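PDB 4GT6: cell surface protein from Faecalibacterium prausnitzii A2-165, which is of unknown function but, as an extracellular protein built of BspA-type leucine-rich repeats, probably binds other proteins at the cell surface. Local coordinates for residues A[90-94]-A[116-121]; A[191-196]-A[213-217]. All blocks are in the same frame, centred on the assembly; numbering follows the deposited sequence. Where two conformers were deposited one is given.

Interaction 1: residues A[90-94]-A[116-121]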
ATOM      1  N   LYS A  90     -21.666   3.213  -6.555  1.00 13.65           N
ATOM      2  CA  LYS A  90     -21.858   1.998  -5.735  1.00 13.38           C
ATOM      3  C   LYS A  90     -21.523   0.716  -6.456  1.00 18.54           C
ATOM      4  O   LYS A  90     -21.062  -0.244  -5.827  1.00 16.38           O
ATOM      5  CB  LYS A  90     -23.341   1.857  -5.299  1.00 16.04           C
ATOM      6  CG  LYS A  90     -23.954   3.015  -4.508  1.00 23.40           C
ATOM      7  CD  LYS A  90     -23.249   3.228  -3.191  1.00 21.59           C
ATOM      8  CE  LYS A  90     -24.031   4.088  -2.212  1.00 20.83           C
ATOM      9  NZ  LYS A  90     -23.259   4.253  -0.931  1.00 21.60           N
ATOM     10  N   ARG A  91     -21.819   0.663  -7.761  1.00 16.66           N
ATOM     11  CA  ARG A  91     -21.678  -0.576  -8.518  0.67 17.00           C
ATOM     12  C   ARG A  91     -21.323  -0.344  -9.968  1.00 20.16           C
ATOM     13  O   ARG A  91     -21.767   0.638 -10.580  1.00 18.36           O
ATOM     14  CB  ARG A  91     -22.995  -1.397  -8.434  0.67 19.38           C
ATOM     15  CG  ARG A  91     -24.225  -0.776  -9.141  0.67 23.65           C
ATOM     16  CD  ARG A  91     -25.572  -1.373  -8.720  0.67 28.15           C
ATOM     17  NE  ARG A  91     -25.797  -1.194  -7.284  0.67 35.86           N
ATOM     18  CZ  ARG A  91     -26.303  -0.098  -6.718  0.67 44.43           C
ATOM     19  NH1 ARG A  91     -26.711   0.920  -7.468  0.67 29.96           N
ATOM     20  NH2 ARG A  91     -26.407  -0.014  -5.401  0.67 29.13           N
ATOM     21  N   VAL A  92     -20.562  -1.272 -10.519  1.00 18.14           N
ATOM     22  CA  VAL A  92     -20.170  -1.292 -11.918  1.00 19.46           C
ATOM     23  C   VAL A  92     -20.583  -2.674 -12.370  1.00 27.83           C
ATOM     24  O   VAL A  92     -19.951  -3.636 -11.938  1.00 30.39           O
ATOM     25  CB  VAL A  92     -18.662  -0.982 -12.115  1.00 22.99           C
ATOM     26  CG1 VAL A  92     -18.301  -1.094 -13.582  1.00 23.91           C
ATOM     27  CG2 VAL A  92     -18.328   0.417 -11.604  1.00 22.80           C
ATOM     28  N   THR A  93     -21.674  -2.797 -13.154  1.00 22.99           N
ATOM     29  CA  THR A  93     -22.167  -4.118 -13.550  1.00 22.43           C
ATOM     30  C   THR A  93     -22.115  -4.357 -15.061  1.00 23.25           C
ATOM     31  O   THR A  93     -21.865  -3.443 -15.827  1.00 19.08           O
ATOM     32  CB  THR A  93     -23.614  -4.289 -13.078  1.00 26.90           C
ATOM     33  OG1 THR A  93     -24.434  -3.285 -13.687  1.00 29.57           O
ATOM     34  CG2 THR A  93     -23.743  -4.287 -11.549  1.00 33.12           C
ATOM     35  N   ILE A  94     -22.380  -5.601 -15.479  1.00 21.44           N
ATOM     36  CA  ILE A  94     -22.405  -5.935 -16.901  1.00 20.24           C
ATOM     37  C   ILE A  94     -23.841  -5.952 -17.347  1.00 22.98           C
ATOM     38  O   ILE A  94     -24.684  -6.563 -16.691  1.00 24.30           O
ATOM     39  CB  ILE A  94     -21.671  -7.278 -17.228  1.00 23.07           C
ATOM     40  CG1 ILE A  94     -20.239  -7.336 -16.599  1.00 23.87           C
ATOM     41  CG2 ILE A  94     -21.628  -7.521 -18.755  1.00 20.68           C
ATOM     42  CD1 ILE A  94     -19.233  -6.266 -17.130  1.00 25.37           C
ATOM     43  N   LEU A 116     -17.713   2.336  -3.766  1.00 13.79           N
ATOM     44  CA  LEU A 116     -17.826   1.241  -4.723  1.00 14.00           C
ATOM     45  C   LEU A 116     -17.739  -0.123  -4.000  1.00 17.50           C
ATOM     46  O   LEU A 116     -16.796  -0.362  -3.263  1.00 17.49           O
ATOM     47  CB  LEU A 116     -16.722   1.393  -5.788  1.00 13.39           C
ATOM     48  CG  LEU A 116     -16.642   0.323  -6.864  1.00 16.89           C
ATOM     49  CD1 LEU A 116     -17.941   0.289  -7.759  1.00 15.82           C
ATOM     50  CD2 LEU A 116     -15.384   0.543  -7.711  1.00 17.60           C
ATOM     51  N   THR A 117     -18.781  -0.942  -4.129  1.00 16.25           N
ATOM     52  CA  THR A 117     -18.817  -2.256  -3.453  1.00 16.67           C
ATOM     53  C   THR A 117     -18.906  -3.439  -4.426  1.00 23.25           C
ATOM     54  O   THR A 117     -18.426  -4.526  -4.097  1.00 23.33           O
ATOM     55  CB  THR A 117     -19.996  -2.344  -2.462  1.00 23.34           C
ATOM     56  OG1 THR A 117     -21.228  -2.085  -3.147  1.00 24.56           O
ATOM     57  CG2 THR A 117     -19.846  -1.388  -1.288  1.00 23.43           C
ATOM     58  N   ASP A 118     -19.534  -3.238  -5.594  0.50 19.67           N
ATOM     59  CA  ASP A 118     -19.758  -4.305  -6.572  0.50 19.71           C
ATOM     60  C   ASP A 118     -18.943  -4.069  -7.820  0.50 23.88           C
ATOM     61  O   ASP A 118     -19.218  -3.125  -8.563  0.50 23.59           O
ATOM     62  CB  ASP A 118     -21.259  -4.408  -6.919  0.50 22.02           C
ATOM     63  CG  ASP A 118     -22.188  -4.656  -5.740  0.50 33.10           C
ATOM     64  OD1 ASP A 118     -21.701  -5.101  -4.676  0.50 32.58           O
ATOM     65  OD2 ASP A 118     -23.405  -4.415  -5.887  0.50 42.74           O
ATOM     66  N   ILE A 119     -17.935  -4.927  -8.054  1.00 20.73           N
ATOM     67  CA  ILE A 119     -17.071  -4.810  -9.228  1.00 22.33           C
ATOM     68  C   ILE A 119     -16.925  -6.159  -9.999  1.00 25.21           C
ATOM     69  O   ILE A 119     -15.804  -6.663 -10.102  1.00 22.61           O
ATOM     70  CB  ILE A 119     -15.671  -4.217  -8.873  1.00 26.83           C
ATOM     71  CG1 ILE A 119     -15.022  -4.897  -7.651  1.00 28.70           C
ATOM     72  CG2 ILE A 119     -15.748  -2.731  -8.713  1.00 30.05           C
ATOM     73  CD1 ILE A 119     -13.453  -4.697  -7.526  1.00 38.02           C
ATOM     74  N   PRO A 120     -17.982  -6.688 -10.663  1.00 26.07           N
ATOM     75  CA  PRO A 120     -17.807  -7.934 -11.466  1.00 27.18           C
ATOM     76  C   PRO A 120     -16.863  -7.820 -12.670  1.00 32.69           C
ATOM     77  O   PRO A 120     -16.490  -8.831 -13.245  1.00 35.91           O
ATOM     78  CB  PRO A 120     -19.216  -8.227 -11.974  1.00 30.03           C
ATOM     79  CG  PRO A 120     -19.926  -6.871 -11.955  1.00 34.34           C
ATOM     80  CD  PRO A 120     -19.392  -6.246 -10.684  1.00 29.22           C
ATOM     81  N   ILE A 121     -16.480  -6.619 -13.060  1.00 30.85           N
ATOM     82  CA  ILE A 121     -15.569  -6.367 -14.180  1.00 31.72           C
ATOM     83  C   ILE A 121     -14.174  -7.039 -13.961  1.00 39.47           C
ATOM     84  O   ILE A 121     -13.395  -7.146 -14.904  1.00 40.83           O
ATOM     85  CB  ILE A 121     -15.421  -4.844 -14.429  1.00 34.44           C
ATOM     86  CG1 ILE A 121     -14.954  -4.123 -13.167  1.00 35.50           C
ATOM     87  CG2 ILE A 121     -16.738  -4.254 -14.955  1.00 35.84           C
ATOM     88  CD1 ILE A 121     -14.192  -2.920 -13.409  1.00 48.13           C
TER
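In one of the two conformers modelled for each of Arg91 and Asp118, the guanidinium has Lys90 CB over one face, toward its rim, and Asp118 OD2 at an edge, near its plane. Any attraction between the charges is probably loose, Arg91 NE and Asp118 OD2 being 4.2 Å apart, beyond a salt bridge. Closer in, the two side chains meet at their bases, Arg91 CB 3.8 Å from Asp118 CB. Pro120 points its ring toward strand 91-94, CG near Thr93 CA and CD only 2.9 Å from Val92 O, a tight fit. The backbone beneath makes a single parallel bridge between Arg91 and Asp118. Lys90 O takes an almost straight bond from Thr117 N (2.9 Å, 176° at the hydrogen) and a weak one from Asp118 N at 3.4 Å, while Val92 N donates to Asp118 O at 3.0 Å. The next bond of a parallel pair would need an N-H at Pro120, which proline lacks, so its ring carbons meet Val92 O instead. This is how successive coils of a leucine-rich-repeat solenoid stack: strand 91-94 is bonded to strand 68-71 on one flank and takes the following coil on the other. Inside, Val92 is buried and forked between two partners. With CG1 anti to the backbone N (chi1 177°), that methyl meets Ile121 CG2 at 3.8 Å, and CG2 is left to reach Leu116 CD1 at 3.9 Å. Ile121 CG2 also touches Ile94 CD1, so one methyl serves two strand residues, and Phe110 and Ile71 pack against both Val92 and Ile121. At the outer end Lys90 NZ forms a salt bridge with Glu115.

Interaction 2: residues A[191-196]-A[213-217]; sequences AKVTRI and DSESY. With EDO (1,2-ethanediol), chain F.
Ala191 starts the contact, its CB 3.8 Å from Asp213 CB and its CA-H directed at Asp213 O. Two waters bracket it: one accepts from Ala191 N and donates to Asp213 OD2, the other links Ala191 O to Glu215 N. Val193 O receives Ser214 OG in its carbonyl plane at 2.7 Å. The same hydroxyl accepts from Tyr217 N (3.0 Å), an ST motif, so one small side chain both folds its own turn and ties it to the preceding coil. Thr194 O lies at the edge of the Tyr217 ring, in its plane, and is joined by a water to Ser216 OG. These are the turns of successive leucine-rich-repeat coils, 195-196 closing a three-strand parallel sheet with 173-174 and 150-151. Arg195 turns its CB away from 213-217, and its NH2 forms a salt bridge with Glu175. Ile196 N gives its hydrogen to Tyr217 OH (3.0 Å, 154°), which also bonds Glu226. Ile196 CG1, anti to the carbonyl carbon and beside the backbone N (chi1 -58°), sits over the centre of the tyrosine face, 3.6 Å from the centroid, and CD1 continues to CG and CD1 of the ring. A leucine at Tyr217 would probably leave Ile196 N and Glu226 without their shared hydroxyl and open a gap over Ile196. Ile196 O accepts from a bound 1,2-ethanediol at 2.7 Å.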
ATOM      1  N   ALA A 191       3.192 -19.119  -4.803  1.00 18.82           N
ATOM      2  CA  ALA A 191       4.519 -19.689  -5.088  1.00 19.84           C
ATOM      3  C   ALA A 191       5.406 -18.905  -6.047  1.00 21.88           C
ATOM      4  O   ALA A 191       6.617 -18.869  -5.838  1.00 21.67           O
ATOM      5  CB  ALA A 191       4.379 -21.117  -5.607  1.00 21.61           C
ATOM      6  N   LYS A 192       4.825 -18.264  -7.068  1.00 16.01           N
ATOM      7  CA  LYS A 192       5.634 -17.584  -8.084  1.00 16.17           C
ATOM      8  C   LYS A 192       6.026 -16.148  -7.736  1.00 18.28           C
ATOM      9  O   LYS A 192       6.683 -15.495  -8.545  1.00 17.60           O
ATOM     10  CB  LYS A 192       4.895 -17.620  -9.425  1.00 18.53           C
ATOM     11  CG  LYS A 192       5.018 -19.008 -10.074  1.00 28.22           C
ATOM     12  CD  LYS A 192       3.929 -19.313 -11.099  1.00 43.79           C
ATOM     13  CE  LYS A 192       3.727 -18.249 -12.150  1.00 61.24           C
ATOM     14  NZ  LYS A 192       4.053 -18.744 -13.503  1.00 74.28           N
ATOM     15  N   VAL A 193       5.659 -15.652  -6.553  1.00 14.71           N
ATOM     16  CA  VAL A 193       6.036 -14.286  -6.197  1.00 13.40           C
ATOM     17  C   VAL A 193       7.572 -14.180  -6.007  1.00 17.80           C
ATOM     18  O   VAL A 193       8.152 -14.875  -5.152  1.00 18.45           O
ATOM     19  CB  VAL A 193       5.262 -13.783  -4.955  1.00 15.34           C
ATOM     20  CG1 VAL A 193       5.828 -12.423  -4.494  1.00 14.89           C
ATOM     21  CG2 VAL A 193       3.758 -13.663  -5.278  1.00 13.65           C
ATOM     22  N   THR A 194       8.220 -13.314  -6.800  1.00 13.89           N
ATOM     23  CA  THR A 194       9.679 -13.110  -6.696  1.00 15.22           C
ATOM     24  C   THR A 194      10.013 -11.667  -6.329  1.00 17.96           C
ATOM     25  O   THR A 194      11.196 -11.338  -6.138  1.00 16.40           O
ATOM     26  CB  THR A 194      10.414 -13.525  -7.979  1.00 18.70           C
ATOM     27  OG1 THR A 194       9.898 -12.745  -9.063  1.00 18.84           O
ATOM     28  CG2 THR A 194      10.328 -15.039  -8.251  1.00 19.79           C
ATOM     29  N   ARG A 195       8.977 -10.808  -6.215  1.00 14.24           N
ATOM     30  CA  ARG A 195       9.171  -9.416  -5.812  1.00 13.88           C
ATOM     31  C   ARG A 195       7.988  -8.933  -4.998  1.00 16.42           C
ATOM     32  O   ARG A 195       6.835  -9.084  -5.405  1.00 15.15           O
ATOM     33  CB  ARG A 195       9.395  -8.487  -7.031  1.00 15.47           C
ATOM     34  CG  ARG A 195       9.440  -6.987  -6.659  1.00 18.47           C
ATOM     35  CD  ARG A 195       9.968  -6.121  -7.790  1.00 23.29           C
ATOM     36  NE  ARG A 195       9.015  -6.043  -8.902  1.00 23.75           N
ATOM     37  CZ  ARG A 195       9.131  -6.712 -10.045  1.00 34.50           C
ATOM     38  NH1 ARG A 195      10.172  -7.511 -10.252  1.00 29.36           N
ATOM     39  NH2 ARG A 195       8.203  -6.596 -10.984  1.00 24.55           N
ATOM     40  N   ILE A 196       8.280  -8.328  -3.854  1.00 14.31           N
ATOM     41  CA  ILE A 196       7.274  -7.643  -3.039  1.00 14.16           C
ATOM     42  C   ILE A 196       7.862  -6.261  -2.802  1.00 19.35           C
ATOM     43  O   ILE A 196       8.920  -6.146  -2.181  1.00 18.60           O
ATOM     44  CB  ILE A 196       6.859  -8.359  -1.718  1.00 16.22           C
ATOM     45  CG1 ILE A 196       6.309  -9.781  -1.983  1.00 15.64           C
ATOM     46  CG2 ILE A 196       5.831  -7.479  -0.962  1.00 14.12           C
ATOM     47  CD1 ILE A 196       5.749 -10.546  -0.739  1.00 16.03           C
ATOM     48  N   ASP A 213       3.855 -19.669  -0.159  1.00 17.12           N
ATOM     49  CA  ASP A 213       4.403 -20.791  -0.920  1.00 18.09           C
ATOM     50  C   ASP A 213       5.643 -20.327  -1.688  1.00 20.78           C
ATOM     51  O   ASP A 213       6.216 -21.101  -2.444  1.00 20.25           O
ATOM     52  CB  ASP A 213       3.356 -21.345  -1.904  1.00 20.24           C
ATOM     53  CG  ASP A 213       2.144 -21.975  -1.258  1.00 22.01           C
ATOM     54  OD1 ASP A 213       2.279 -22.523  -0.156  1.00 24.85           O
ATOM     55  OD2 ASP A 213       1.066 -21.886  -1.838  1.00 25.86           O
ATOM     56  N   SER A 214       6.027 -19.054  -1.534  1.00 16.74           N
ATOM     57  CA  SER A 214       7.158 -18.467  -2.254  1.00 15.55           C
ATOM     58  C   SER A 214       8.478 -18.702  -1.543  1.00 19.30           C
ATOM     59  O   SER A 214       8.599 -18.360  -0.361  1.00 18.36           O
ATOM     60  CB  SER A 214       6.945 -16.963  -2.419  1.00 16.95           C
ATOM     61  OG  SER A 214       8.135 -16.355  -2.898  1.00 18.89           O
ATOM     62  N   GLU A 215       9.485 -19.231  -2.280  1.00 17.05           N
ATOM     63  CA  GLU A 215      10.817 -19.437  -1.704  0.50 17.42           C
ATOM     64  C   GLU A 215      11.525 -18.083  -1.509  1.00 20.82           C
ATOM     65  O   GLU A 215      12.359 -17.958  -0.609  1.00 20.64           O
ATOM     66  CB  GLU A 215      11.659 -20.371  -2.581  0.50 19.28           C
ATOM     67  CG  GLU A 215      11.169 -21.812  -2.571  0.50 31.06           C
ATOM     68  CD  GLU A 215      11.552 -22.652  -1.363  0.50 53.12           C
ATOM     69  OE1 GLU A 215      12.719 -22.571  -0.916  0.50 41.83           O
ATOM     70  OE2 GLU A 215      10.686 -23.421  -0.884  0.50 49.55           O
ATOM     71  N   SER A 216      11.171 -17.050  -2.325  1.00 17.81           N
ATOM     72  CA  SER A 216      11.771 -15.719  -2.194  1.00 17.16           C
ATOM     73  C   SER A 216      11.171 -14.946  -1.043  1.00 18.25           C
ATOM     74  O   SER A 216      11.828 -14.055  -0.494  1.00 17.99           O
ATOM     75  CB  SER A 216      11.564 -14.901  -3.470  1.00 21.42           C
ATOM     76  OG  SER A 216      12.335 -15.429  -4.526  1.00 26.11           O
ATOM     77  N   TYR A 217       9.906 -15.245  -0.692  1.00 15.16           N
ATOM     78  CA  TYR A 217       9.222 -14.513   0.374  1.00 14.87           C
ATOM     79  C   TYR A 217       8.593 -15.493   1.332  1.00 17.07           C
ATOM     80  O   TYR A 217       7.369 -15.646   1.361  1.00 16.20           O
ATOM     81  CB  TYR A 217       8.181 -13.516  -0.210  1.00 14.89           C
ATOM     82  CG  TYR A 217       8.862 -12.356  -0.903  1.00 15.87           C
ATOM     83  CD1 TYR A 217       9.214 -11.203  -0.197  1.00 15.64           C
ATOM     84  CD2 TYR A 217       9.252 -12.449  -2.236  1.00 15.48           C
ATOM     85  CE1 TYR A 217       9.868 -10.147  -0.828  1.00 16.57           C
ATOM     86  CE2 TYR A 217       9.959 -11.424  -2.856  1.00 16.38           C
ATOM     87  CZ  TYR A 217      10.250 -10.268  -2.155  1.00 17.38           C
ATOM     88  OH  TYR A 217      10.934  -9.271  -2.792  1.00 17.99           O
TER
HETATM   89  C1  EDO F 904       7.962  -4.825   1.791  1.00 35.88           C
HETATM   90  O1  EDO F 904       7.993  -3.603   2.580  1.00 30.58           O
HETATM   91  C2  EDO F 904       9.263  -4.932   0.932  1.00 38.92           C
HETATM   92  O2  EDO F 904       9.554  -6.251   0.449  1.00 43.15           O
HETATM   93  O   HOH W   1       8.795 -20.236  -4.935  1.00 27.99           O
HETATM   94  O   HOH W   2       0.992 -20.861  -4.696  1.00 34.94           O
HETATM   95  O   HOH W   3      10.592 -17.352  -5.193  1.00 37.68           O
HETATM   96  O   HOH W   4      13.273 -12.848  -5.553  1.00 31.61           O

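Overall arrangement
Both contacts join one coil of the solenoid to a later one, but on different sheets: interaction 1 extends from the outer strand of sheet 35-37, 68-71, 91-94, interaction 2 from that of sheet 150-151, 173-174, 195-196. They do not touch, their centres being about 31 Å apart and their nearest atoms about 20 Å. Each is partly buried, but interaction 1 has no fully exposed residue, whereas as many residues of interaction 2 are exposed as buried. In 90-94 with 116-121 the backbones bond directly and aliphatic methyls fill the inner side. In 191-196 with 213-217 no backbone pair bonds directly; serine and tyrosine hydroxyls and bridging waters take that role.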